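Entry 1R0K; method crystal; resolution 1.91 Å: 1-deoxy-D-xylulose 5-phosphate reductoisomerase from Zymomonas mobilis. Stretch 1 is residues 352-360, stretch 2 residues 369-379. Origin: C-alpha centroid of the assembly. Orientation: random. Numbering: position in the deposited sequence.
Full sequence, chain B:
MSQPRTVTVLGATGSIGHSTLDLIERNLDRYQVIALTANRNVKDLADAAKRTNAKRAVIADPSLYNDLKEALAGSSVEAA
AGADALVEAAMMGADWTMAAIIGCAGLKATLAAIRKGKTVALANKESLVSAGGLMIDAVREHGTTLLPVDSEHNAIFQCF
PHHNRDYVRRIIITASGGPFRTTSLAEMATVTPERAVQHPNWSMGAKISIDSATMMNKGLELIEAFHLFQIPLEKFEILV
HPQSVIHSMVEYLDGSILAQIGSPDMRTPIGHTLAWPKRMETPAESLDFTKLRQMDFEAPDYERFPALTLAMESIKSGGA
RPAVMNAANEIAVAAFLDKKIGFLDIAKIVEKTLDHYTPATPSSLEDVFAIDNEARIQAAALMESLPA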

# COMPACT_ATOMS: atom_id res chain seq x y z
N LYS B 352 16.40 29.79 18.22
CA LYS B 352 16.60 30.72 19.33
C LYS B 352 15.33 30.90 20.15
O LYS B 352 15.36 30.89 21.38
CB LYS B 352 17.07 32.09 18.82
CG LYS B 352 18.51 32.11 18.34
CD LYS B 352 18.89 33.50 17.84
CE LYS B 352 20.34 33.56 17.38
NZ LYS B 352 21.30 33.24 18.48
N THR B 353 14.20 31.06 19.46
CA THR B 353 12.92 31.23 20.14
C THR B 353 12.60 29.98 20.97
O THR B 353 12.17 30.09 22.12
CB THR B 353 11.79 31.49 19.13
OG1 THR B 353 12.15 32.59 18.28
CG2 THR B 353 10.49 31.84 19.86
N LEU B 354 12.82 28.80 20.40
CA LEU B 354 12.54 27.56 21.10
C LEU B 354 13.36 27.43 22.38
O LEU B 354 12.92 26.79 23.34
CB LEU B 354 12.83 26.35 20.20
CG LEU B 354 11.78 26.02 19.14
CD1 LEU B 354 12.32 24.96 18.20
CD2 LEU B 354 10.50 25.53 19.82
N ASP B 355 14.55 28.02 22.39
CA ASP B 355 15.40 27.95 23.58
C ASP B 355 15.02 29.00 24.62
O ASP B 355 15.07 28.73 25.82
CB ASP B 355 16.87 28.15 23.21
CG ASP B 355 17.44 26.99 22.42
OD1 ASP B 355 17.07 25.83 22.69
OD2 ASP B 355 18.27 27.24 21.52
N HIS B 356 14.62 30.18 24.16
CA HIS B 356 14.28 31.28 25.05
C HIS B 356 12.88 31.27 25.66
O HIS B 356 12.69 31.67 26.81
CB HIS B 356 14.51 32.61 24.30
CG HIS B 356 14.36 33.83 25.16
ND1 HIS B 356 13.13 34.25 25.63
CD2 HIS B 356 15.27 34.72 25.61
CE1 HIS B 356 13.30 35.36 26.34
NE2 HIS B 356 14.59 35.66 26.34
N TYR B 357 11.89 30.81 24.89
CA TYR B 357 10.51 30.79 25.38
C TYR B 357 10.02 29.36 25.53
O TYR B 357 9.77 28.66 24.56
CB TYR B 357 9.61 31.56 24.41
CG TYR B 357 8.16 31.58 24.81
CD1 TYR B 357 7.76 32.05 26.06
CD2 TYR B 357 7.17 31.13 23.93
CE1 TYR B 357 6.41 32.07 26.43
CE2 TYR B 357 5.82 31.15 24.29
CZ TYR B 357 5.45 31.62 25.54
OH TYR B 357 4.12 31.65 25.88
N THR B 358 9.86 28.94 26.78
CA THR B 358 9.42 27.58 27.08
C THR B 358 8.24 27.55 28.05
O THR B 358 8.38 27.17 29.21
CB THR B 358 10.58 26.79 27.68
OG1 THR B 358 11.11 27.51 28.80
CG2 THR B 358 11.68 26.58 26.65
N PRO B 359 7.04 27.92 27.57
CA PRO B 359 5.83 27.94 28.40
C PRO B 359 5.35 26.53 28.78
O PRO B 359 5.86 25.53 28.29
CB PRO B 359 4.83 28.67 27.52
CG PRO B 359 5.21 28.19 26.15
CD PRO B 359 6.72 28.29 26.18
N ALA B 360 4.35 26.47 29.66
CA ALA B 360 3.81 25.20 30.11
C ALA B 360 2.95 24.56 29.02
O ALA B 360 2.50 25.24 28.09
CB ALA B 360 2.98 25.40 31.38
N PHE B 369 -3.49 29.79 21.92
CA PHE B 369 -3.49 31.13 21.35
C PHE B 369 -2.49 32.02 22.07
O PHE B 369 -1.77 32.80 21.45
CB PHE B 369 -4.88 31.74 21.46
CG PHE B 369 -5.91 31.06 20.61
CD1 PHE B 369 -7.17 30.77 21.12
CD2 PHE B 369 -5.63 30.72 19.29
CE1 PHE B 369 -8.13 30.15 20.33
CE2 PHE B 369 -6.59 30.11 18.49
CZ PHE B 369 -7.84 29.82 19.02
N ALA B 370 -2.45 31.91 23.40
CA ALA B 370 -1.54 32.72 24.19
C ALA B 370 -0.09 32.37 23.85
O ALA B 370 0.76 33.25 23.71
CB ALA B 370 -1.80 32.51 25.69
N ILE B 371 0.18 31.08 23.73
CA ILE B 371 1.52 30.61 23.40
C ILE B 371 1.91 31.09 22.00
O ILE B 371 3.02 31.55 21.79
CB ILE B 371 1.59 29.08 23.44
CG1 ILE B 371 1.40 28.61 24.88
CG2 ILE B 371 2.92 28.59 22.86
CD1 ILE B 371 1.28 27.11 25.01
N ASP B 372 0.98 30.99 21.06
CA ASP B 372 1.24 31.43 19.69
C ASP B 372 1.57 32.91 19.70
O ASP B 372 2.55 33.35 19.08
CB ASP B 372 0.02 31.19 18.81
CG ASP B 372 0.30 31.45 17.34
OD1 ASP B 372 0.87 30.56 16.67
OD2 ASP B 372 -0.02 32.55 16.85
N ASN B 373 0.75 33.69 20.40
CA ASN B 373 0.93 35.13 20.50
C ASN B 373 2.28 35.51 21.08
O ASN B 373 3.01 36.31 20.51
CB ASN B 373 -0.18 35.74 21.37
CG ASN B 373 0.09 37.19 21.73
OD1 ASN B 373 0.14 38.06 20.86
ND2 ASN B 373 0.28 37.46 23.02
N GLU B 374 2.60 34.92 22.23
CA GLU B 374 3.86 35.21 22.90
C GLU B 374 5.06 34.76 22.08
O GLU B 374 6.04 35.50 21.96
CB GLU B 374 3.88 34.52 24.27
CG GLU B 374 4.98 35.00 25.21
CD GLU B 374 4.94 36.50 25.45
OE1 GLU B 374 3.83 37.07 25.51
OE2 GLU B 374 6.02 37.11 25.60
N ALA B 375 5.00 33.56 21.51
CA ALA B 375 6.10 33.05 20.69
C ALA B 375 6.39 34.02 19.55
O ALA B 375 7.55 34.29 19.24
CB ALA B 375 5.74 31.68 20.13
N ARG B 376 5.34 34.54 18.92
CA ARG B 376 5.47 35.50 17.83
C ARG B 376 6.20 36.76 18.28
O ARG B 376 7.06 37.29 17.58
CB ARG B 376 4.09 35.89 17.30
CG ARG B 376 3.45 34.86 16.38
CD ARG B 376 1.97 35.16 16.15
NE ARG B 376 1.40 34.29 15.12
CZ ARG B 376 1.53 34.51 13.81
NH1 ARG B 376 2.19 35.58 13.38
NH2 ARG B 376 1.01 33.65 12.94
N ILE B 377 5.84 37.26 19.46
CA ILE B 377 6.47 38.46 19.99
C ILE B 377 7.93 38.21 20.33
O ILE B 377 8.80 39.03 20.03
CB ILE B 377 5.71 38.96 21.23
CG1 ILE B 377 4.33 39.48 20.80
CG2 ILE B 377 6.50 40.05 21.94
CD1 ILE B 377 3.44 39.89 21.95
N GLN B 378 8.21 37.07 20.95
CA GLN B 378 9.58 36.70 21.33
C GLN B 378 10.46 36.49 20.10
O GLN B 378 11.63 36.90 20.07
CB GLN B 378 9.56 35.43 22.16
CG GLN B 378 8.79 35.56 23.46
CD GLN B 378 9.66 36.03 24.59
OE1 GLN B 378 10.33 37.07 24.49
NE2 GLN B 378 9.67 35.28 25.69
N ALA B 379 9.91 35.83 19.08
CA ALA B 379 10.64 35.58 17.85
C ALA B 379 11.00 36.90 17.19
O ALA B 379 12.14 37.10 16.76
CB ALA B 379 9.80 34.72 16.90

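Stretch 1 is the end of a helix, residues 352-356, followed by a loop. Stretch 2 is helical throughout. The two helix axes approach to 9.7 Å, with 118° between their N-to-C directions. The chain of stretch 1 runs against that of stretch 2: Thr353 lies nearest Ala379, Tyr357 nearest Ala375, and Pro359 nearest Ile371. The backbones come closest at Thr353 and Ala379, whose CA atoms are 5.4 Å apart. Thr353 OG1 sits 3.4 Å from Ala379 CA, and Thr353 CG2 lies 3.9 Å from Ala375 O. The Thr353 hydroxyl is hydrogen-bonded elsewhere in the structure.

Tyr357 is the main bump. It is the first residue to leave helical geometry, though its N still bonds to Thr353 O at 2.9 Å. Its ring lies along stretch 2, against Ile371, Glu374, Ala375 and Gln378. Tyr357 CD2 is 4.1 Å from Ala375 CB, and Tyr357 CE2 is 4.1 Å from Ile371 CG2. The ring tip reaches Glu374, with Tyr357 OH 3.3 Å from Glu374 CB. This is a packing contact, since CB cannot accept a hydrogen bond. The end of the Glu374 side chain leads away.

Gln378 packs beside the tyrosine, its NE2 3.8 Å from Tyr357 CD1. The same NE2 lies at the edge of the His356 ring, 3.6 Å from His356 ND1, but no hydrogen bond forms. His356 ND1 is buried by the contact without a partner.

Farther along, Ile371 meets the loop. Its CG2 is 4.0 Å from Pro359 CG, an apolar pairing, while its CD1 lies 3.8 Å from Ala360 O.

No hydrogen bond joins the stretches. The contact is one of packing, part of it apolar; it buries 422 Å², both sides summed. Within stretch 2, Arg376 NE forms a salt bridge with Asp372 OD2 at 2.8 Å, on the side away from stretch 1.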